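Local coordinates for protein salicylate 5-hydroxylase, large oxygenase component (Ralstonia sp., PDB 7C8Z) that serves as the oxygenase component that hydroxylates salicylate at carbon 5 to gentisate, using a Rieske [2Fe-2S] cluster and a mononuclear iron, at residues A[232-242]-A[423-433]. Sequence-based numbering, arbitrary orientation.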
ATOM      1  N   LYS A 232       7.111 -20.380  -9.440  1.00 37.50           N
ATOM      2  CA  LYS A 232       7.831 -21.644  -9.579  1.00 35.04           C
ATOM      3  C   LYS A 232       8.187 -22.237  -8.222  1.00 37.46           C
ATOM      4  O   LYS A 232       8.159 -23.463  -8.041  1.00 40.31           O
ATOM      5  CB  LYS A 232       9.087 -21.435 -10.424  1.00 36.34           C
ATOM      6  CG  LYS A 232       8.798 -21.057 -11.866  1.00 45.78           C
ATOM      7  CD  LYS A 232      10.026 -21.222 -12.746  1.00 41.45           C
ATOM      8  CE  LYS A 232      11.061 -20.150 -12.449  1.00 48.44           C
ATOM      9  NZ  LYS A 232      10.695 -18.821 -13.019  1.00 35.50           N
ATOM     10  N   LEU A 233       8.496 -21.376  -7.244  1.00 40.40           N
ATOM     11  CA  LEU A 233       8.870 -21.855  -5.917  1.00 40.07           C
ATOM     12  C   LEU A 233       7.780 -22.717  -5.294  1.00 33.77           C
ATOM     13  O   LEU A 233       8.078 -23.590  -4.471  1.00 44.70           O
ATOM     14  CB  LEU A 233       9.186 -20.676  -5.003  1.00 27.94           C
ATOM     15  CG  LEU A 233      10.534 -20.013  -5.247  1.00 35.23           C
ATOM     16  CD1 LEU A 233      10.698 -18.814  -4.328  1.00 39.89           C
ATOM     17  CD2 LEU A 233      11.652 -21.013  -5.045  1.00 37.42           C
ATOM     18  N   MET A 234       6.518 -22.505  -5.674  1.00 28.86           N
ATOM     19  CA  MET A 234       5.459 -23.359  -5.152  1.00 39.89           C
ATOM     20  C   MET A 234       5.529 -24.745  -5.774  1.00 39.64           C
ATOM     21  O   MET A 234       5.468 -25.760  -5.068  1.00 44.87           O
ATOM     22  CB  MET A 234       4.090 -22.723  -5.393  1.00 44.85           C
ATOM     23  CG  MET A 234       2.930 -23.526  -4.816  1.00 44.27           C
ATOM     24  SD  MET A 234       3.272 -24.177  -3.169  1.00 44.97           S
ATOM     25  CE  MET A 234       2.936 -22.756  -2.130  1.00 35.78           C
ATOM     26  N   GLN A 235       5.685 -24.806  -7.098  1.00 50.48           N
ATOM     27  CA  GLN A 235       5.863 -26.097  -7.758  1.00 49.06           C
ATOM     28  C   GLN A 235       7.047 -26.846  -7.167  1.00 36.28           C
ATOM     29  O   GLN A 235       6.916 -27.996  -6.727  1.00 46.02           O
ATOM     30  CB  GLN A 235       6.026 -25.892  -9.265  1.00 38.13           C
ATOM     31  CG  GLN A 235       4.713 -25.581  -9.969  1.00 36.96           C
ATOM     32  CD  GLN A 235       3.830 -26.812 -10.117  1.00 58.57           C
ATOM     33  OE1 GLN A 235       4.284 -27.942  -9.927  1.00 53.40           O
ATOM     34  NE2 GLN A 235       2.559 -26.596 -10.451  1.00 49.97           N
ATOM     35  N   GLU A 236       8.207 -26.186  -7.116  1.00 42.76           N
ATOM     36  CA  GLU A 236       9.369 -26.748  -6.438  1.00 38.90           C
ATOM     37  C   GLU A 236       8.992 -27.309  -5.077  1.00 49.35           C
ATOM     38  O   GLU A 236       9.353 -28.441  -4.736  1.00 44.48           O
ATOM     39  CB  GLU A 236      10.447 -25.679  -6.268  1.00 34.72           C
ATOM     40  CG  GLU A 236      11.097 -25.207  -7.540  1.00 48.77           C
ATOM     41  CD  GLU A 236      12.211 -24.219  -7.269  1.00 42.92           C
ATOM     42  OE1 GLU A 236      12.729 -24.198  -6.133  1.00 56.42           O
ATOM     43  OE2 GLU A 236      12.566 -23.455  -8.188  1.00 58.59           O
ATOM     44  N   ASN A 237       8.221 -26.539  -4.301  1.00 45.57           N
ATOM     45  CA  ASN A 237       7.959 -26.937  -2.922  1.00 53.26           C
ATOM     46  C   ASN A 237       7.200 -28.253  -2.861  1.00 50.20           C
ATOM     47  O   ASN A 237       7.409 -29.046  -1.935  1.00 48.15           O
ATOM     48  CB  ASN A 237       7.191 -25.833  -2.191  1.00 47.04           C
ATOM     49  CG  ASN A 237       7.091 -26.084  -0.698  1.00 38.94           C
ATOM     50  OD1 ASN A 237       8.016 -25.791   0.057  1.00 51.90           O
ATOM     51  ND2 ASN A 237       5.965 -26.631  -0.265  1.00 37.59           N
ATOM     52  N   ILE A 238       6.353 -28.529  -3.854  1.00 34.83           N
ATOM     53  CA  ILE A 238       5.643 -29.798  -3.896  1.00 43.17           C
ATOM     54  C   ILE A 238       6.340 -30.797  -4.806  1.00 49.30           C
ATOM     55  O   ILE A 238       5.884 -31.940  -4.944  1.00 46.31           O
ATOM     56  CB  ILE A 238       4.168 -29.580  -4.290  1.00 42.37           C
ATOM     57  CG1 ILE A 238       3.615 -28.384  -3.525  1.00 44.50           C
ATOM     58  CG2 ILE A 238       3.309 -30.790  -3.943  1.00 32.24           C
ATOM     59  CD1 ILE A 238       3.608 -28.593  -2.020  1.00 34.62           C
ATOM     60  N   LYS A 239       7.460 -30.402  -5.410  1.00 51.99           N
ATOM     61  CA  LYS A 239       8.416 -31.324  -5.999  1.00 57.14           C
ATOM     62  C   LYS A 239       9.632 -31.531  -5.096  1.00 60.14           C
ATOM     63  O   LYS A 239      10.642 -32.084  -5.541  1.00 54.47           O
ATOM     64  CB  LYS A 239       8.846 -30.819  -7.380  1.00 42.48           C
ATOM     65  CG  LYS A 239       7.702 -30.707  -8.382  1.00 41.29           C
ATOM     66  CD  LYS A 239       8.108 -29.924  -9.624  1.00 36.34           C
ATOM     67  CE  LYS A 239       6.950 -29.784 -10.607  1.00 39.73           C
ATOM     68  NZ  LYS A 239       6.287 -31.083 -10.939  1.00 42.31           N
ATOM     69  N   ASP A 240       9.543 -31.108  -3.832  1.00 60.51           N
ATOM     70  CA  ASP A 240      10.629 -31.210  -2.861  1.00 50.56           C
ATOM     71  C   ASP A 240      10.277 -32.295  -1.852  1.00 51.02           C
ATOM     72  O   ASP A 240       9.477 -32.055  -0.936  1.00 59.50           O
ATOM     73  CB  ASP A 240      10.829 -29.864  -2.158  1.00 50.02           C
ATOM     74  CG  ASP A 240      12.105 -29.801  -1.339  1.00 55.72           C
ATOM     75  OD1 ASP A 240      12.658 -30.861  -0.979  1.00 57.08           O
ATOM     76  OD2 ASP A 240      12.550 -28.672  -1.043  1.00 58.25           O
ATOM     77  N   PRO A 241      10.862 -33.482  -1.950  1.00 64.31           N
ATOM     78  CA  PRO A 241      10.382 -34.611  -1.142  1.00 64.63           C
ATOM     79  C   PRO A 241      11.017 -34.737   0.235  1.00 59.53           C
ATOM     80  O   PRO A 241      10.442 -35.386   1.113  1.00 71.09           O
ATOM     81  CB  PRO A 241      10.718 -35.832  -2.013  1.00 73.98           C
ATOM     82  CG  PRO A 241      11.652 -35.331  -3.108  1.00 80.44           C
ATOM     83  CD  PRO A 241      11.944 -33.880  -2.860  1.00 80.52           C
ATOM     84  N   TYR A 242      12.198 -34.161   0.447  1.00 51.39           N
ATOM     85  CA  TYR A 242      12.913 -34.374   1.697  1.00 58.80           C
ATOM     86  C   TYR A 242      12.914 -33.163   2.618  1.00 67.23           C
ATOM     87  O   TYR A 242      13.455 -33.245   3.725  1.00 79.02           O
ATOM     88  CB  TYR A 242      14.347 -34.833   1.409  1.00 74.18           C
ATOM     89  CG  TYR A 242      15.364 -33.743   1.152  1.00 74.51           C
ATOM     90  CD1 TYR A 242      15.256 -32.899   0.055  1.00 66.72           C
ATOM     91  CD2 TYR A 242      16.463 -33.592   1.992  1.00 78.11           C
ATOM     92  CE1 TYR A 242      16.209 -31.919  -0.185  1.00 67.56           C
ATOM     93  CE2 TYR A 242      17.414 -32.621   1.763  1.00 66.37           C
ATOM     94  CZ  TYR A 242      17.286 -31.787   0.677  1.00 63.32           C
ATOM     95  OH  TYR A 242      18.246 -30.824   0.464  1.00 64.65           O
ATOM     96  N   MET A 423      12.847 -40.744  -0.899  1.00 76.49           N
ATOM     97  CA  MET A 423      12.469 -39.330  -0.922  1.00 60.74           C
ATOM     98  C   MET A 423      13.720 -38.471  -0.976  1.00 65.13           C
ATOM     99  O   MET A 423      13.633 -37.240  -0.969  1.00 76.34           O
ATOM    100  CB  MET A 423      11.806 -38.863   0.378  1.00 75.41           C
ATOM    101  CG  MET A 423      12.247 -39.540   1.655  1.00102.11           C
ATOM    102  SD  MET A 423      11.355 -38.625   2.979  1.00112.62           S
ATOM    103  CE  MET A 423      11.692 -39.790   4.339  1.00100.10           C
ATOM    104  N   VAL A 424      14.890 -39.090  -1.036  1.00 61.23           N
ATOM    105  CA  VAL A 424      16.092 -38.319  -0.762  1.00 54.94           C
ATOM    106  C   VAL A 424      16.704 -37.857  -2.068  1.00 48.26           C
ATOM    107  O   VAL A 424      17.806 -38.275  -2.435  1.00 63.55           O
ATOM    108  CB  VAL A 424      17.101 -39.147   0.058  1.00 62.67           C
ATOM    109  CG1 VAL A 424      18.087 -38.232   0.747  1.00 70.14           C
ATOM    110  CG2 VAL A 424      16.375 -40.052   1.058  1.00 61.77           C
ATOM    111  N   THR A 425      16.007 -36.969  -2.763  1.00 42.11           N
ATOM    112  CA  THR A 425      16.503 -36.522  -4.048  1.00 54.34           C
ATOM    113  C   THR A 425      15.788 -35.238  -4.419  1.00 47.23           C
ATOM    114  O   THR A 425      14.649 -35.009  -4.011  1.00 48.84           O
ATOM    115  CB  THR A 425      16.311 -37.595  -5.127  1.00 54.96           C
ATOM    116  OG1 THR A 425      16.579 -37.027  -6.413  1.00 62.86           O
ATOM    117  CG2 THR A 425      14.890 -38.149  -5.095  1.00 50.32           C
ATOM    118  N   GLU A 426      16.475 -34.399  -5.190  1.00 48.63           N
ATOM    119  CA  GLU A 426      15.866 -33.212  -5.773  1.00 58.76           C
ATOM    120  C   GLU A 426      15.569 -33.405  -7.256  1.00 59.13           C
ATOM    121  O   GLU A 426      15.537 -32.435  -8.020  1.00 46.34           O
ATOM    122  CB  GLU A 426      16.761 -31.994  -5.539  1.00 50.04           C
ATOM    123  CG  GLU A 426      16.914 -31.650  -4.068  1.00 52.01           C
ATOM    124  CD  GLU A 426      17.768 -30.425  -3.828  1.00 67.09           C
ATOM    125  OE1 GLU A 426      17.193 -29.330  -3.654  1.00 74.78           O
ATOM    126  OE2 GLU A 426      19.010 -30.555  -3.807  1.00 68.83           O
ATOM    127  N   THR A 427      15.318 -34.651  -7.666  1.00 63.58           N
ATOM    128  CA  THR A 427      15.209 -34.963  -9.086  1.00 59.49           C
ATOM    129  C   THR A 427      13.972 -34.337  -9.718  1.00 53.18           C
ATOM    130  O   THR A 427      13.986 -34.032 -10.915  1.00 63.34           O
ATOM    131  CB  THR A 427      15.206 -36.480  -9.294  1.00 51.78           C
ATOM    132  OG1 THR A 427      15.090 -36.781 -10.691  1.00 59.09           O
ATOM    133  CG2 THR A 427      14.058 -37.123  -8.541  1.00 41.07           C
ATOM    134  N   LEU A 428      12.902 -34.130  -8.947  1.00 47.29           N
ATOM    135  CA  LEU A 428      11.710 -33.515  -9.522  1.00 44.69           C
ATOM    136  C   LEU A 428      11.968 -32.062  -9.900  1.00 47.36           C
ATOM    137  O   LEU A 428      11.497 -31.590 -10.940  1.00 42.70           O
ATOM    138  CB  LEU A 428      10.540 -33.613  -8.547  1.00 44.90           C
ATOM    139  CG  LEU A 428      10.118 -35.007  -8.095  1.00 45.02           C
ATOM    140  CD1 LEU A 428       8.837 -34.947  -7.282  1.00 36.42           C
ATOM    141  CD2 LEU A 428       9.944 -35.903  -9.294  1.00 35.59           C
ATOM    142  N   ILE A 429      12.747 -31.349  -9.089  1.00 42.83           N
ATOM    143  CA  ILE A 429      13.093 -29.974  -9.422  1.00 47.66           C
ATOM    144  C   ILE A 429      14.056 -29.937 -10.603  1.00 43.15           C
ATOM    145  O   ILE A 429      13.955 -29.067 -11.479  1.00 56.39           O
ATOM    146  CB  ILE A 429      13.669 -29.264  -8.184  1.00 48.23           C
ATOM    147  CG1 ILE A 429      12.738 -29.478  -6.989  1.00 44.59           C
ATOM    148  CG2 ILE A 429      13.862 -27.782  -8.462  1.00 49.83           C
ATOM    149  CD1 ILE A 429      13.227 -28.857  -5.703  1.00 45.09           C
ATOM    150  N   ARG A 430      15.003 -30.874 -10.646  1.00 42.61           N
ATOM    151  CA  ARG A 430      15.924 -30.936 -11.775  1.00 53.71           C
ATOM    152  C   ARG A 430      15.177 -31.217 -13.073  1.00 56.85           C
ATOM    153  O   ARG A 430      15.484 -30.629 -14.116  1.00 55.41           O
ATOM    154  CB  ARG A 430      16.998 -31.995 -11.515  1.00 50.46           C
ATOM    155  CG  ARG A 430      18.043 -31.526 -10.516  1.00 58.41           C
ATOM    156  CD  ARG A 430      19.182 -32.515 -10.299  1.00 65.02           C
ATOM    157  NE  ARG A 430      18.743 -33.887 -10.071  1.00 56.26           N
ATOM    158  CZ  ARG A 430      18.743 -34.469  -8.878  1.00 52.27           C
ATOM    159  NH1 ARG A 430      19.136 -33.788  -7.808  1.00 49.43           N
ATOM    160  NH2 ARG A 430      18.343 -35.726  -8.749  1.00 62.95           N
ATOM    161  N   GLY A 431      14.169 -32.088 -13.023  1.00 36.48           N
ATOM    162  CA  GLY A 431      13.361 -32.326 -14.205  1.00 44.34           C
ATOM    163  C   GLY A 431      12.501 -31.132 -14.568  1.00 47.96           C
ATOM    164  O   GLY A 431      12.353 -30.795 -15.749  1.00 65.09           O
ATOM    165  N   MET A 432      11.910 -30.491 -13.559  1.00 40.80           N
ATOM    166  CA  MET A 432      11.154 -29.268 -13.786  1.00 41.09           C
ATOM    167  C   MET A 432      11.989 -28.257 -14.550  1.00 42.45           C
ATOM    168  O   MET A 432      11.542 -27.685 -15.545  1.00 45.89           O
ATOM    169  CB  MET A 432      10.690 -28.688 -12.447  1.00 36.39           C
ATOM    170  CG  MET A 432      10.026 -27.325 -12.538  1.00 35.64           C
ATOM    171  SD  MET A 432       9.330 -26.786 -10.961  1.00 42.78           S
ATOM    172  CE  MET A 432       9.537 -25.017 -11.085  1.00 45.27           C
ATOM    173  N   TYR A 433      13.231 -28.052 -14.123  1.00 52.24           N
ATOM    174  CA  TYR A 433      14.031 -27.023 -14.770  1.00 54.84           C
ATOM    175  C   TYR A 433      14.678 -27.494 -16.067  1.00 52.04           C
ATOM    176  O   TYR A 433      14.994 -26.658 -16.915  1.00 57.90           O
ATOM    177  CB  TYR A 433      15.053 -26.469 -13.784  1.00 42.24           C
ATOM    178  CG  TYR A 433      14.377 -25.474 -12.879  1.00 41.67           C
ATOM    179  CD1 TYR A 433      14.100 -24.184 -13.322  1.00 52.25           C
ATOM    180  CD2 TYR A 433      13.956 -25.835 -11.605  1.00 42.05           C
ATOM    181  CE1 TYR A 433      13.457 -23.271 -12.511  1.00 48.01           C
ATOM    182  CE2 TYR A 433      13.313 -24.927 -10.783  1.00 43.07           C
ATOM    183  CZ  TYR A 433      13.066 -23.648 -11.243  1.00 51.03           C
ATOM    184  OH  TYR A 433      12.422 -22.742 -10.434  1.00 57.52           O
TER
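The Tyr433 ring meets helix 232-238 along its edge: Glu236 CD lies in its plane and Lys232 CE near it, while Ile429 CG2, from the tyrosine's own helix, is also in plane at the edge. The carboxylate of Glu236 is turned 74° from the ring, and its OE2 accepts a hydrogen bond from Tyr433 OH; at 2.4 Å between these two oxygens, the exact length is doubtful. Tyr49 OH hydrogen-bonds the same OE2, so two phenols hold the buried carboxylate. Tyr242 CE1 meets Glu426 CG obliquely, and its ring also meets His133 of the second subunit.

The example illustrates helix packing beside the iron site of a Rieske oxygenase catalytic domain. Helix 232-238 and the first turns of helix 427-440 (segment 427-433) run roughly antiparallel, at 143°. Asp240 links two metal sites: its backbone O accepts a hydrogen bond from His243 ND1, an iron ligand, while OD2 hydrogen-bonds His133 NE2, a cluster ligand of the second subunit, consistent with the intersubunit electron path known for Rieske oxygenases. Arg113 of that subunit forms salt bridges with both Asp240 and Glu426, probably easing their proximity.

Ile429 CG2 packs on Glu236 CG (3.9 Å); just past the helix end, Lys239 CB approaches Leu428 CB (3.5 Å), and Pro241 CG lies against Thr425 O. Met432 reaches across because its chi1 of 173° turns CG away from the backbone N. Met432 CE touches Lys232 CB, and Met432 SD sits 3.6 Å from Lys239 CD.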